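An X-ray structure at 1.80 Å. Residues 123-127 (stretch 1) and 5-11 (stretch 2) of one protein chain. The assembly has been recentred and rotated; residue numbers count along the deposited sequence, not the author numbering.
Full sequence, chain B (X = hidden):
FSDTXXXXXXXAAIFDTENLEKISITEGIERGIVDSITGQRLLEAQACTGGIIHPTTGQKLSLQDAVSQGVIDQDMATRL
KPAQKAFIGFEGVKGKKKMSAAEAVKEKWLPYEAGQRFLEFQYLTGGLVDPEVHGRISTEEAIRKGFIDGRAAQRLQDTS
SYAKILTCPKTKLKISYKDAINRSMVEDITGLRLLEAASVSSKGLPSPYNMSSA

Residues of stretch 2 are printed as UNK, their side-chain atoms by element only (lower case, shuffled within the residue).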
ATOM      1  N   TYR B 123       7.733   0.055   9.569  1.00 18.18           N
ATOM      2  CA  TYR B 123       7.379  -1.166  10.260  1.00 18.88           C
ATOM      3  C   TYR B 123       6.132  -1.010  11.119  1.00 18.52           C
ATOM      4  O   TYR B 123       5.184  -1.788  11.011  1.00 17.31           O
ATOM      5  CB  TYR B 123       8.548  -1.617  11.126  1.00 19.51           C
ATOM      6  CG  TYR B 123       8.306  -2.953  11.761  1.00 23.14           C
ATOM      7  CD1 TYR B 123       8.458  -4.121  11.030  1.00 25.69           C
ATOM      8  CD2 TYR B 123       7.882  -3.051  13.088  1.00 23.61           C
ATOM      9  CE1 TYR B 123       8.196  -5.352  11.598  1.00 26.56           C
ATOM     10  CE2 TYR B 123       7.620  -4.277  13.663  1.00 25.42           C
ATOM     11  CZ  TYR B 123       7.778  -5.425  12.913  1.00 27.62           C
ATOM     12  OH  TYR B 123       7.511  -6.655  13.468  1.00 31.39           O
ATOM     13  N   LEU B 124       6.145   0.007  11.973  1.00 19.58           N
ATOM     14  CA  LEU B 124       5.043   0.289  12.878  1.00 19.76           C
ATOM     15  C   LEU B 124       3.744   0.640  12.186  1.00 20.38           C
ATOM     16  O   LEU B 124       2.684   0.536  12.785  1.00 21.63           O
ATOM     17  CB  LEU B 124       5.411   1.437  13.820  1.00 17.63           C
ATOM     18  CG  LEU B 124       6.408   1.113  14.933  1.00 21.21           C
ATOM     19  CD1 LEU B 124       6.825   2.405  15.623  1.00 20.64           C
ATOM     20  CD2 LEU B 124       5.782   0.131  15.921  1.00 20.92           C
ATOM     21  N   THR B 125       3.820   1.049  10.929  1.00 19.76           N
ATOM     22  CA  THR B 125       2.612   1.436  10.225  1.00 20.32           C
ATOM     23  C   THR B 125       2.175   0.471   9.136  1.00 21.61           C
ATOM     24  O   THR B 125       1.468   0.855   8.207  1.00 20.75           O
ATOM     25  CB  THR B 125       2.762   2.843   9.632  1.00 21.17           C
ATOM     26  OG1 THR B 125       3.941   2.905   8.816  1.00 17.32           O
ATOM     27  CG2 THR B 125       2.876   3.882  10.765  1.00 19.24           C
ATOM     28  N   GLY B 126       2.591  -0.783   9.245  1.00 22.20           N
ATOM     29  CA  GLY B 126       2.168  -1.748   8.250  1.00 23.28           C
ATOM     30  C   GLY B 126       3.250  -2.637   7.684  1.00 23.11           C
ATOM     31  O   GLY B 126       2.974  -3.768   7.296  1.00 25.88           O
ATOM     32  N   GLY B 127       4.479  -2.139   7.629  1.00 20.77           N
ATOM     33  CA  GLY B 127       5.550  -2.950   7.096  1.00 17.90           C
ATOM     34  C   GLY B 127       6.517  -2.115   6.299  1.00 16.50           C
ATOM     35  O   GLY B 127       6.180  -1.023   5.842  1.00 16.04           O
ATOM     36  N   UNK B   5      -1.477  -1.430  20.934  1.00 49.47           N
ATOM     37  CA  UNK B   5      -1.493  -1.871  19.509  1.00 50.60           C
ATOM     38  C   UNK B   5      -0.090  -1.925  18.894  1.00 50.59           C
ATOM     39  O   UNK B   5       0.735  -1.030  19.112  1.00 50.50           O
ATOM     40  c   UNK B   5      -2.410  -0.952  18.691  1.00 50.76           C
ATOM     41  c   UNK B   5      -1.064   1.157  18.757  1.00 50.57           C
ATOM     42  c   UNK B   5      -3.472   1.222  18.125  1.00 49.31           C
ATOM     43  c   UNK B   5      -2.429   0.548  19.000  1.00 50.06           C
ATOM     44  N   UNK B   6       0.168  -2.983  18.125  1.00 50.48           N
ATOM     45  CA  UNK B   6       1.469  -3.192  17.490  1.00 50.00           C
ATOM     46  C   UNK B   6       1.694  -2.429  16.189  1.00 48.66           C
ATOM     47  O   UNK B   6       2.809  -1.990  15.908  1.00 49.16           O
ATOM     48  c   UNK B   6       1.845  -5.465  18.539  1.00 54.42           C
ATOM     49  o   UNK B   6       3.974  -4.520  19.034  1.00 56.96           O
ATOM     50  o   UNK B   6       2.501  -4.615  20.663  1.00 57.24           O
ATOM     51  c   UNK B   6       1.695  -4.684  17.253  1.00 51.12           C
ATOM     52  c   UNK B   6       2.845  -4.821  19.479  1.00 55.80           C
ATOM     53  N   UNK B   7       0.645  -2.293  15.384  1.00 46.56           N
ATOM     54  CA  UNK B   7       0.747  -1.551  14.131  1.00 44.45           C
ATOM     55  C   UNK B   7      -0.423  -0.590  14.033  1.00 42.45           C
ATOM     56  O   UNK B   7      -1.432  -0.749  14.722  1.00 42.11           O
ATOM     57  c   UNK B   7      -0.406  -4.527  13.840  1.00 47.33           C
ATOM     58  c   UNK B   7       0.747  -2.489  12.918  1.00 45.62           C
ATOM     59  o   UNK B   7       0.677  -5.131  14.000  1.00 48.43           O
ATOM     60  o   UNK B   7      -1.446  -4.808  14.475  1.00 48.47           O
ATOM     61  c   UNK B   7      -0.451  -3.414  12.814  1.00 46.06           C
ATOM     62  N   UNK B   8      -0.289   0.413  13.177  1.00 39.80           N
ATOM     63  CA  UNK B   8      -1.352   1.385  13.022  1.00 37.21           C
ATOM     64  C   UNK B   8      -0.983   2.447  12.011  1.00 33.62           C
ATOM     65  O   UNK B   8       0.162   2.544  11.578  1.00 33.98           O
ATOM     66  o   UNK B   8      -2.556   3.120  14.235  1.00 46.02           O
ATOM     67  c   UNK B   8      -1.648   2.042  14.372  1.00 39.39           C
ATOM     68  N   UNK B   9      -1.974   3.241  11.636  1.00 29.83           N
ATOM     69  CA  UNK B   9      -1.783   4.325  10.692  1.00 25.76           C
ATOM     70  C   UNK B   9      -0.754   5.278  11.276  1.00 23.16           C
ATOM     71  O   UNK B   9      -0.601   5.372  12.496  1.00 21.91           O
ATOM     72  o   UNK B   9      -3.584   5.433  11.812  1.00 29.33           O
ATOM     73  c   UNK B   9      -3.096   5.073  10.524  1.00 28.08           C
ATOM     74  N   UNK B  10      -0.024   5.997  10.413  1.00 21.91           N
ATOM     75  CA  UNK B  10       0.964   6.929  10.948  1.00 20.61           C
ATOM     76  C   UNK B  10       0.237   8.084  11.637  1.00 19.06           C
ATOM     77  O   UNK B  10      -0.909   8.410  11.300  1.00 18.22           O
ATOM     78  c   UNK B  10       1.503   6.331   8.701  1.00 22.64           C
ATOM     79  c   UNK B  10       1.697   7.426   9.700  1.00 20.87           C
ATOM     80  c   UNK B  10       0.067   5.915   8.943  1.00 21.30           C
ATOM     81  N   UNK B  11       0.890   8.686  12.613  1.00 16.69           N
ATOM     82  CA  UNK B  11       0.311   9.832  13.287  1.00 16.70           C
ATOM     83  C   UNK B  11       0.186  10.868  12.186  1.00 16.43           C
ATOM     84  O   UNK B  11       1.155  11.169  11.491  1.00 14.75           O
ATOM     85  c   UNK B  11       1.279   9.242  15.483  1.00 19.46           C
ATOM     86  c   UNK B  11       1.239  10.313  14.387  1.00 16.93           C
ATOM     87  c   UNK B  11       0.783  11.663  14.924  1.00 18.15           C
ATOM     88  c   UNK B  11       2.351   9.448  16.500  1.00 20.94           C
TER

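Position 5 carries four side-chain carbons and no heteroatom. The first carbon is unbranched and the second forks into two methyl groups. The side chain makes no contact with stretch 1 and buries nothing against it, so the position is identified by its shape alone, which is the pattern of leucine, L5.

Position 6 has three carbons in a row, the third bearing two oxygens, a carboxylate on a two-methylene arm. The side chain makes no contact with stretch 1. The contact of position 6 is made by the backbone: CD2 of L124 packs 3.7 Å from its carbonyl O. The residue is glutamate, E6, with chi1 and chi2 both m, and one of its carboxylate oxygens is hydrogen-bonded elsewhere in the structure.

Position 7 again shows three carbons ending in two oxygens. Its CA lies 4.8 Å from the CA of L124, and the two stretches are close enough for the CA of position 7 to sit 3.1 Å from the O of L124 in a CA-H...O contact. The CA-to-CB bond points sideways, but the end of the side chain leads away, leaving the carboxylate clear of the interface; CB of position 7 is 4.4 Å from the N of G126. This is a second glutamate, E7.

Position 8 has one carbon followed by one oxygen, with no further branch. Its CA-to-CB bond points away from the other stretch, so position 8 works through its main chain. Its N donates a hydrogen bond to the O of L124 (3.0 Å), and its O approaches the CA of T125 at 3.0 Å in a second CA-H...O contact. The side chain makes it serine, S8.

Position 9 repeats the pattern of one carbon and one oxygen, and also directs its CA-to-CB bond away. What reaches it from stretch 1 is a methyl group, CG2 of T125, 3.9 Å from the backbone C of position 9. It is a second serine, S9, and its hydroxyl is hydrogen-bonded elsewhere in the structure.

Position 10 has three carbons that close a ring onto the backbone nitrogen. The middle ring carbon of position 10 lies 3.5 Å from CG2 of T125, an apolar contact between ring and methyl. Only proline closes such a ring, so this is P10.

Position 11 holds four carbons, forked at the first, with one arm two carbons long. It is buried, yet its side chain stays out of reach of stretch 1. The branching is that of isoleucine, I11.

The contact thus rests on main chain at its centre. The carbonyl of L124 receives both the amide of S8 and the CA-H of E7, while T125 offers its own CA-H to the carbonyl of S8. Beside these main-chain contacts, a methyl of L124 lies against the carbonyl O of E6, and the methyl of T125 makes apolar packing on the ring of P10. Beyond T125, the chain turns through G126, whose N bonds to the O of Y123 at 3.3 Å; the backbone angles of G126 and G127 would jam a CB against the preceding carbonyl, which calls for glycine at both positions.

Stretch 2 5-11: LEESSPI
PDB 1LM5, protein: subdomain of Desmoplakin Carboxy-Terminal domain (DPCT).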